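PDB 3HH1: tetrapyrrole methylase family protein from Chlorobaculum tepidum, which probably methylates a ribose 2'-hydroxyl of a cytidine in 16S rRNA with S-adenosyl-L-methionine, this chain being only the N-terminal domain of the full protein. Local coordinates for residues 34-39 with 82-87. Residues are numbered along the deposited sequence; the frame is centred on the assembly and turned at random.
Sequences AIACED and VALVTD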
loop_
_atom_site.group_PDB
_atom_site.type_symbol
_atom_site.label_atom_id
_atom_site.label_comp_id
_atom_site.label_asym_id
_atom_site.label_seq_id
_atom_site.Cartn_x
_atom_site.Cartn_y
_atom_site.Cartn_z
ATOM N N ALA A 34 -12.913 9.153 12.232
ATOM C CA ALA A 34 -12.097 8.235 13.068
ATOM C C ALA A 34 -10.799 8.074 12.353
ATOM O O ALA A 34 -10.720 8.304 11.137
ATOM C CB ALA A 34 -12.766 6.849 13.232
ATOM N N ILE A 35 -9.782 7.664 13.094
ATOM C CA ILE A 35 -8.499 7.384 12.500
ATOM C C ILE A 35 -8.214 5.919 12.729
ATOM O O ILE A 35 -8.289 5.462 13.868
ATOM C CB ILE A 35 -7.432 8.297 13.111
ATOM C CG1 ILE A 35 -7.710 9.768 12.681
ATOM C CG2 ILE A 35 -6.002 7.836 12.712
ATOM C CD1 ILE A 35 -6.701 10.751 13.084
ATOM N N ALA A 36 -7.883 5.191 11.665
ATOM C CA ALA A 36 -7.582 3.746 11.759
ATOM C C ALA A 36 -6.096 3.597 11.635
ATOM O O ALA A 36 -5.453 4.271 10.800
ATOM C CB ALA A 36 -8.275 2.988 10.641
ATOM N N CYS A 37 -5.508 2.744 12.463
ATOM C CA CYS A 37 -4.077 2.656 12.445
ATOM C C CYS A 37 -3.664 1.317 12.960
ATOM O O CYS A 37 -4.386 0.690 13.728
ATOM C CB CYS A 37 -3.450 3.765 13.299
ATOM S SG CYS A 37 -4.059 3.767 15.009
ATOM N N GLU A 38 -2.510 0.860 12.510
ATOM C CA GLU A 38 -2.005 -0.417 12.982
ATOM C C GLU A 38 -1.060 -0.202 14.164
ATOM O O GLU A 38 -0.898 -1.074 15.008
ATOM C CB GLU A 38 -1.366 -1.181 11.808
ATOM C CG GLU A 38 -1.157 -2.640 12.060
ATOM C CD GLU A 38 0.286 -2.979 12.227
ATOM O OE1 GLU A 38 1.136 -2.114 11.883
ATOM O OE2 GLU A 38 0.571 -4.105 12.692
ATOM N N ASP A 39 -0.462 0.972 14.239
ATOM C CA ASP A 39 0.529 1.288 15.270
ATOM C C ASP A 39 -0.070 2.428 16.095
ATOM O O ASP A 39 0.158 3.601 15.800
ATOM C CB ASP A 39 1.854 1.663 14.569
ATOM C CG ASP A 39 3.027 1.865 15.540
ATOM O OD1 ASP A 39 2.816 2.083 16.762
ATOM O OD2 ASP A 39 4.186 1.798 15.048
ATOM N N VAL A 82 -13.164 8.296 7.199
ATOM C CA VAL A 82 -12.197 7.659 8.079
ATOM C C VAL A 82 -10.826 7.872 7.467
ATOM O O VAL A 82 -10.715 7.802 6.256
ATOM C CB VAL A 82 -12.488 6.139 8.194
ATOM C CG1 VAL A 82 -11.390 5.421 8.986
ATOM C CG2 VAL A 82 -13.856 5.903 8.838
ATOM N N ALA A 83 -9.795 8.125 8.293
ATOM C CA ALA A 83 -8.448 8.273 7.795
ATOM C C ALA A 83 -7.653 7.057 8.242
ATOM O O ALA A 83 -7.642 6.761 9.414
ATOM C CB ALA A 83 -7.791 9.569 8.335
ATOM N N LEU A 84 -7.075 6.334 7.300
ATOM C CA LEU A 84 -6.159 5.226 7.610
ATOM C C LEU A 84 -4.735 5.795 7.515
ATOM O O LEU A 84 -4.342 6.312 6.478
ATOM C CB LEU A 84 -6.359 4.090 6.594
ATOM C CG LEU A 84 -5.365 2.930 6.652
ATOM C CD1 LEU A 84 -5.374 2.297 8.002
ATOM C CD2 LEU A 84 -5.797 1.942 5.564
ATOM N N VAL A 85 -3.988 5.719 8.611
ATOM C CA VAL A 85 -2.626 6.170 8.589
ATOM C C VAL A 85 -1.746 4.978 8.251
ATOM O O VAL A 85 -1.995 3.847 8.660
ATOM C CB VAL A 85 -2.205 6.833 9.906
ATOM C CG1 VAL A 85 -3.068 8.086 10.148
ATOM C CG2 VAL A 85 -2.329 5.874 11.033
ATOM N N THR A 86 -0.741 5.244 7.446
ATOM C CA THR A 86 0.247 4.254 7.116
ATOM C C THR A 86 1.570 4.960 7.241
ATOM O O THR A 86 1.617 6.184 7.339
ATOM C CB THR A 86 0.059 3.666 5.689
ATOM O OG1 THR A 86 0.203 4.700 4.704
ATOM C CG2 THR A 86 -1.325 3.001 5.550
ATOM N N ASP A 87 2.646 4.201 7.286
ATOM C CA ASP A 87 3.999 4.810 7.267
ATOM C C ASP A 87 4.365 5.289 5.868
ATOM O O ASP A 87 4.131 4.577 4.885
ATOM C CB ASP A 87 5.041 3.821 7.722
ATOM C CG ASP A 87 4.761 3.246 9.114
ATOM O OD1 ASP A 87 3.945 3.822 9.875
ATOM O OD2 ASP A 87 5.399 2.209 9.463
HETATM O O HOH W 1 -1.956 1.208 9.529
HETATM O O HOH W 2 -0.401 2.927 11.606
#
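Leu84 CD1 lies over one face of the Ala36 peptide, 3.4 Å from Ala36 O. Val85 CG2, in the conformer described of two, sits near the oxygen edge, somewhat to the other side, 3.5 Å from Ala36 O. At that edge, Val85 N donates a 3.0 Å hydrogen bond to Ala36 O, nearly along the C=O axis. Leu84 CG stands anti to the backbone N (chi1 172°), and chi2 (58°) then sets CD1. Leu84 CD1 also meets Ala36 CB.

The next bond towards the chain start runs the other way. Ala36 N donates to Ala83 O at 2.8 Å, with the donor tilted 17° from the carbonyl plane. Ala83 N then donates to Ala34 O at 3.0 Å, in the carbonyl plane. CA-H groups of Val82, Ile35 and Leu84 add contacts to these same oxygens.

Ile35 and Ala83 share one face of the sheet. The side chains of Ile35 and Val85 cross obliquely, with Ile35 CG2 3.9 Å from Val85 CG1. Leu29 of helix 23-31 and Thr43 of helix 40-49 cover this side. Ala36, Val82 and Leu84 lie on the opposite face, where Ala36 CB meets Val82 CG1 at 4.3 Å and helix 65-77 packs on Ala36 and Val82.

Beyond Cys37 the first strand ends and the chains part. One water donates to Val85 O at 2.8 Å and accepts a weak bond from Glu38 N. Asp39 then N-caps helix 40-49.

These are neighbouring inner strands of the parallel sheet, order 3-2-4-1-5, in the three-layer alpha/beta N-terminal domain of tetrapyrrole methylases.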